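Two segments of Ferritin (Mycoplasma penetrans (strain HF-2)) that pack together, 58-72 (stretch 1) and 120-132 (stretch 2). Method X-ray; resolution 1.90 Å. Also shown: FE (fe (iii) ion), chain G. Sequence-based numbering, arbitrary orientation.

Stretch 1 58-72: SAHMSRLVKYMMKVD
Stretch 2 120-132: KDFETFERMQWFV

The most striking feature of this contact is a cationic stack: the guanidinium of Arg63 lies flat on the indole of Trp130, the two planes only 7° apart and their centres separated by 3.7 Å. Arg63 CZ sits 3.7 Å from the centroid of the Trp130 five-membered ring, a cation-pi arrangement, while Arg63 CD covers the six-membered ring at 3.8 Å from its centroid. An extended side chain (chi1 m, chi2 and chi3 t, chi4 78°) gives Arg63 this reach, and Arg63 NH1 donates to Ala59 O at 3.0 Å, tethering the group to its own helix. Trp130 is t, with chi2 91°.

The supporting helices, 58-70 and 122-132, run antiparallel at 173°, with axes 10.9 Å apart at closest approach. A wider pi-type turn occupies 58-61. In register, the CA atoms of His60 and Phe131 are 7.6 Å apart, those of Tyr67 and Arg127 7.5 Å, and those of Val71 and Glu123 9.1 Å. Together the stretches bury 625 Å².

The edge of Trp130 also meets the face of His60 (m, chi2 -114°), with 4.8 Å between the centroids of the imidazole and the six-membered ring and 74° between planes. His60 NE2 binds the iron at a FE distance of 2.3 Å, so the metal ligand is flanked by an aromatic neighbour. Phe131 (m, chi2 85°) brings its CZ to 3.5 Å from Leu64 CG and equally close to His60 O, filling the space beside the first helix with apolar surface.

Arg127 (t, p, m; chi4 173°) points toward the first helix. Its CB lies over the Tyr67 ring, 4.1 Å from the centroid, so the aliphatic base of the side chain packs on the aromatic face. Its guanidinium comes near that of Arg63, with Arg63 NE and Arg127 NH2 4.1 Å apart, and one water bridges these like charges, accepting from Arg63 NE and Arg127 NH2, its oxygen 2.9 Å from each; a second water links the Arg63 main chain to Arg127, donating to Arg63 O at 2.7 Å and accepting from Arg127 NH1 at 2.8 Å.

Tyr67 (t, chi2 63°) points toward the second helix and provides the one direct hydrogen bond between the stretches, from Tyr67 OH to Thr124 OG1 at 2.7 Å. Thr124 (m) passes the chain onward, donating from OG1 to Asp121 OD2 at 2.7 Å. Asp121 (t), at the N-cap, accepts from Thr124 N through OD1 at 3.0 Å, thereby tying the buried tyrosine hydroxyl to the helix start.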

# COMPACT_ATOMS: atom_id res chain seq x y z
N SER A 58 -6.71 -9.49 38.01
CA SER A 58 -5.81 -8.86 37.06
C SER A 58 -5.61 -7.37 37.32
O SER A 58 -4.60 -6.81 36.90
CB SER A 58 -6.34 -9.06 35.64
OG SER A 58 -7.52 -8.30 35.46
N ALA A 59 -6.55 -6.72 38.00
CA ALA A 59 -6.46 -5.29 38.20
C ALA A 59 -6.24 -4.90 39.66
O ALA A 59 -5.50 -3.96 39.93
CB ALA A 59 -7.72 -4.59 37.68
N HIS A 60 -6.85 -5.61 40.61
CA HIS A 60 -6.75 -5.21 42.02
C HIS A 60 -5.59 -5.91 42.72
O HIS A 60 -4.64 -5.26 43.16
CB HIS A 60 -8.06 -5.51 42.75
CG HIS A 60 -9.22 -4.72 42.23
ND1 HIS A 60 -9.88 -3.77 42.99
CD2 HIS A 60 -9.83 -4.72 41.02
CE1 HIS A 60 -10.85 -3.24 42.28
NE2 HIS A 60 -10.84 -3.78 41.07
N MET A 61 -5.65 -7.24 42.79
CA MET A 61 -4.59 -8.00 43.45
C MET A 61 -3.23 -7.74 42.81
O MET A 61 -2.22 -7.65 43.50
CB MET A 61 -4.94 -9.49 43.42
CG MET A 61 -6.17 -9.82 44.26
SD MET A 61 -7.10 -11.28 43.75
CE MET A 61 -5.79 -12.46 43.67
N SER A 62 -3.19 -7.61 41.47
CA SER A 62 -1.92 -7.37 40.80
C SER A 62 -1.31 -6.04 41.22
O SER A 62 -0.10 -5.95 41.46
CB SER A 62 -2.09 -7.40 39.28
OG SER A 62 -2.95 -6.35 38.85
N ARG A 63 -2.13 -4.98 41.31
CA ARG A 63 -1.60 -3.68 41.74
C ARG A 63 -1.11 -3.73 43.19
O ARG A 63 -0.10 -3.11 43.52
CB ARG A 63 -2.66 -2.58 41.58
CG ARG A 63 -2.79 -2.01 40.16
CD ARG A 63 -3.92 -0.97 40.10
NE ARG A 63 -3.98 -0.29 38.81
CZ ARG A 63 -4.50 -0.82 37.71
NH1 ARG A 63 -5.02 -2.05 37.73
NH2 ARG A 63 -4.50 -0.13 36.58
N LEU A 64 -1.80 -4.48 44.05
CA LEU A 64 -1.40 -4.54 45.46
C LEU A 64 -0.09 -5.30 45.63
O LEU A 64 0.81 -4.84 46.33
CB LEU A 64 -2.50 -5.19 46.31
CG LEU A 64 -3.80 -4.38 46.36
CD1 LEU A 64 -4.96 -5.22 46.85
CD2 LEU A 64 -3.62 -3.15 47.27
N VAL A 65 0.05 -6.46 44.98
CA VAL A 65 1.31 -7.18 45.15
C VAL A 65 2.47 -6.42 44.50
O VAL A 65 3.59 -6.44 45.02
CB VAL A 65 1.20 -8.64 44.65
CG1 VAL A 65 1.06 -8.70 43.15
CG2 VAL A 65 2.44 -9.42 45.09
N LYS A 66 2.22 -5.72 43.39
CA LYS A 66 3.28 -4.94 42.75
C LYS A 66 3.72 -3.79 43.63
O LYS A 66 4.92 -3.47 43.70
CB LYS A 66 2.80 -4.38 41.41
CG LYS A 66 2.71 -5.41 40.26
CD LYS A 66 2.66 -4.71 38.89
CE LYS A 66 2.05 -5.59 37.80
NZ LYS A 66 1.20 -4.85 36.79
N TYR A 67 2.77 -3.14 44.30
CA TYR A 67 3.11 -2.06 45.22
C TYR A 67 3.93 -2.59 46.39
O TYR A 67 4.94 -1.98 46.78
CB TYR A 67 1.85 -1.37 45.73
CG TYR A 67 2.17 -0.35 46.83
CD1 TYR A 67 2.96 0.76 46.56
CD2 TYR A 67 1.69 -0.52 48.13
CE1 TYR A 67 3.28 1.69 47.57
CE2 TYR A 67 2.02 0.39 49.15
CZ TYR A 67 2.81 1.49 48.86
OH TYR A 67 3.12 2.40 49.86
N MET A 68 3.51 -3.71 46.99
CA MET A 68 4.27 -4.23 48.12
C MET A 68 5.71 -4.52 47.71
O MET A 68 6.64 -4.21 48.45
CB MET A 68 3.57 -5.47 48.70
CG MET A 68 2.22 -5.09 49.31
SD MET A 68 1.49 -6.32 50.44
CE MET A 68 2.37 -5.91 51.96
N MET A 69 5.91 -5.08 46.51
CA MET A 69 7.27 -5.34 46.04
C MET A 69 8.06 -4.05 45.83
O MET A 69 9.26 -4.01 46.12
CB MET A 69 7.25 -6.16 44.74
CG MET A 69 6.74 -7.61 44.94
SD MET A 69 6.82 -8.56 43.40
CE MET A 69 5.67 -7.68 42.39
N LYS A 70 7.41 -2.99 45.33
CA LYS A 70 8.09 -1.70 45.17
C LYS A 70 8.69 -1.22 46.48
O LYS A 70 9.77 -0.63 46.50
CB LYS A 70 7.12 -0.63 44.64
CG LYS A 70 6.73 -0.76 43.16
CD LYS A 70 7.91 -0.47 42.25
CE LYS A 70 7.59 -0.74 40.78
NZ LYS A 70 8.83 -0.64 39.95
N VAL A 71 7.99 -1.47 47.59
CA VAL A 71 8.46 -0.99 48.88
C VAL A 71 8.99 -2.14 49.75
O VAL A 71 9.06 -2.01 50.97
CB VAL A 71 7.36 -0.18 49.60
CG1 VAL A 71 7.08 1.12 48.83
CG2 VAL A 71 6.08 -0.98 49.74
N ASP A 72 9.36 -3.26 49.12
CA ASP A 72 10.05 -4.38 49.79
C ASP A 72 9.26 -4.96 50.95
O ASP A 72 9.85 -5.46 51.91
CB ASP A 72 11.45 -3.97 50.29
CG ASP A 72 12.45 -3.71 49.17
OD1 ASP A 72 12.24 -4.18 48.03
OD2 ASP A 72 13.46 -3.03 49.45
N LYS A 120 0.57 9.23 57.82
CA LYS A 120 1.49 9.98 56.96
C LYS A 120 2.22 9.05 56.00
O LYS A 120 3.35 9.33 55.58
CB LYS A 120 2.51 10.79 57.78
CG LYS A 120 1.95 11.48 59.00
CD LYS A 120 1.00 12.56 58.60
CE LYS A 120 0.72 13.51 59.76
NZ LYS A 120 -0.46 14.35 59.45
N ASP A 121 1.60 7.93 55.67
CA ASP A 121 2.15 7.05 54.63
C ASP A 121 1.55 7.53 53.31
O ASP A 121 0.53 7.05 52.85
CB ASP A 121 1.83 5.60 54.91
CG ASP A 121 2.50 4.65 53.91
OD1 ASP A 121 3.05 5.14 52.90
OD2 ASP A 121 2.49 3.44 54.15
N PHE A 122 2.19 8.53 52.72
CA PHE A 122 1.65 9.11 51.49
C PHE A 122 1.88 8.22 50.29
O PHE A 122 1.13 8.33 49.31
CB PHE A 122 2.25 10.48 51.26
CG PHE A 122 1.86 11.47 52.30
CD1 PHE A 122 0.65 12.14 52.22
CD2 PHE A 122 2.68 11.69 53.41
CE1 PHE A 122 0.28 13.04 53.23
CE2 PHE A 122 2.31 12.59 54.41
CZ PHE A 122 1.11 13.25 54.31
N GLU A 123 2.90 7.36 50.34
CA GLU A 123 3.05 6.37 49.27
C GLU A 123 1.85 5.44 49.22
O GLU A 123 1.30 5.18 48.15
CB GLU A 123 4.35 5.60 49.47
CG GLU A 123 5.58 6.51 49.30
CD GLU A 123 6.90 5.87 49.72
OE1 GLU A 123 6.89 4.81 50.35
OE2 GLU A 123 7.95 6.45 49.40
N THR A 124 1.43 4.91 50.37
CA THR A 124 0.28 4.01 50.37
C THR A 124 -1.01 4.77 50.04
O THR A 124 -1.85 4.27 49.28
CB THR A 124 0.19 3.29 51.72
OG1 THR A 124 1.36 2.49 51.90
CG2 THR A 124 -1.04 2.37 51.78
N PHE A 125 -1.17 5.98 50.58
CA PHE A 125 -2.34 6.78 50.24
C PHE A 125 -2.44 6.99 48.73
O PHE A 125 -3.52 6.85 48.15
CB PHE A 125 -2.29 8.13 50.97
CG PHE A 125 -3.47 9.03 50.67
CD1 PHE A 125 -4.71 8.79 51.25
CD2 PHE A 125 -3.34 10.12 49.82
CE1 PHE A 125 -5.79 9.61 50.99
CE2 PHE A 125 -4.42 10.95 49.54
CZ PHE A 125 -5.65 10.70 50.12
N GLU A 126 -1.31 7.28 48.08
CA GLU A 126 -1.31 7.51 46.63
C GLU A 126 -1.70 6.23 45.88
O GLU A 126 -2.53 6.26 44.97
CB GLU A 126 0.09 8.01 46.21
CG GLU A 126 0.20 8.56 44.77
CD GLU A 126 0.08 7.47 43.68
OE1 GLU A 126 0.55 6.33 43.91
OE2 GLU A 126 -0.47 7.78 42.58
N ARG A 127 -1.14 5.09 46.28
CA ARG A 127 -1.48 3.83 45.62
C ARG A 127 -2.95 3.48 45.81
O ARG A 127 -3.58 2.88 44.93
CB ARG A 127 -0.57 2.69 46.13
CG ARG A 127 -1.03 1.26 45.75
CD ARG A 127 -0.83 0.94 44.24
NE ARG A 127 -1.72 1.72 43.37
CZ ARG A 127 -1.67 1.74 42.04
NH1 ARG A 127 -0.78 0.99 41.40
NH2 ARG A 127 -2.50 2.51 41.34
N MET A 128 -3.54 3.89 46.93
CA MET A 128 -4.94 3.56 47.18
C MET A 128 -5.90 4.39 46.35
O MET A 128 -7.07 4.00 46.24
CB MET A 128 -5.27 3.72 48.67
CG MET A 128 -4.57 2.67 49.56
SD MET A 128 -4.83 0.94 49.04
CE MET A 128 -6.61 0.76 49.21
N GLN A 129 -5.45 5.49 45.74
CA GLN A 129 -6.39 6.34 45.00
C GLN A 129 -7.03 5.60 43.83
O GLN A 129 -8.22 5.79 43.55
CB GLN A 129 -5.69 7.62 44.52
CG GLN A 129 -5.23 8.53 45.67
CD GLN A 129 -6.31 8.75 46.70
OE1 GLN A 129 -7.32 9.38 46.42
NE2 GLN A 129 -6.11 8.21 47.91
N TRP A 130 -6.26 4.75 43.14
CA TRP A 130 -6.86 3.94 42.08
C TRP A 130 -8.01 3.10 42.61
O TRP A 130 -9.03 2.92 41.93
CB TRP A 130 -5.80 3.03 41.44
CG TRP A 130 -6.36 2.21 40.29
CD1 TRP A 130 -6.38 2.57 38.96
CD2 TRP A 130 -7.01 0.93 40.37
NE1 TRP A 130 -6.99 1.58 38.21
CE2 TRP A 130 -7.40 0.58 39.05
CE3 TRP A 130 -7.32 0.05 41.42
CZ2 TRP A 130 -8.06 -0.62 38.76
CZ3 TRP A 130 -7.98 -1.13 41.12
CH2 TRP A 130 -8.35 -1.45 39.81
N PHE A 131 -7.86 2.58 43.82
CA PHE A 131 -8.85 1.70 44.42
C PHE A 131 -10.05 2.48 44.92
O PHE A 131 -11.17 1.97 44.87
CB PHE A 131 -8.22 0.92 45.58
CG PHE A 131 -7.21 -0.08 45.14
CD1 PHE A 131 -5.89 0.30 44.91
CD2 PHE A 131 -7.57 -1.41 44.92
CE1 PHE A 131 -4.95 -0.62 44.49
CE2 PHE A 131 -6.61 -2.35 44.49
CZ PHE A 131 -5.31 -1.96 44.27
N VAL A 132 -9.82 3.69 45.44
CA VAL A 132 -10.93 4.56 45.81
C VAL A 132 -11.84 4.76 44.60
O VAL A 132 -13.06 4.61 44.68
CB VAL A 132 -10.43 5.91 46.34
CG1 VAL A 132 -11.63 6.88 46.47
CG2 VAL A 132 -9.70 5.76 47.68
FE FE G . -12.43 -3.36 39.40
O HOH W 1 1.01 -1.10 42.01
O HOH W 2 -2.48 2.20 38.45
O HOH W 3 -10.89 -2.88 37.64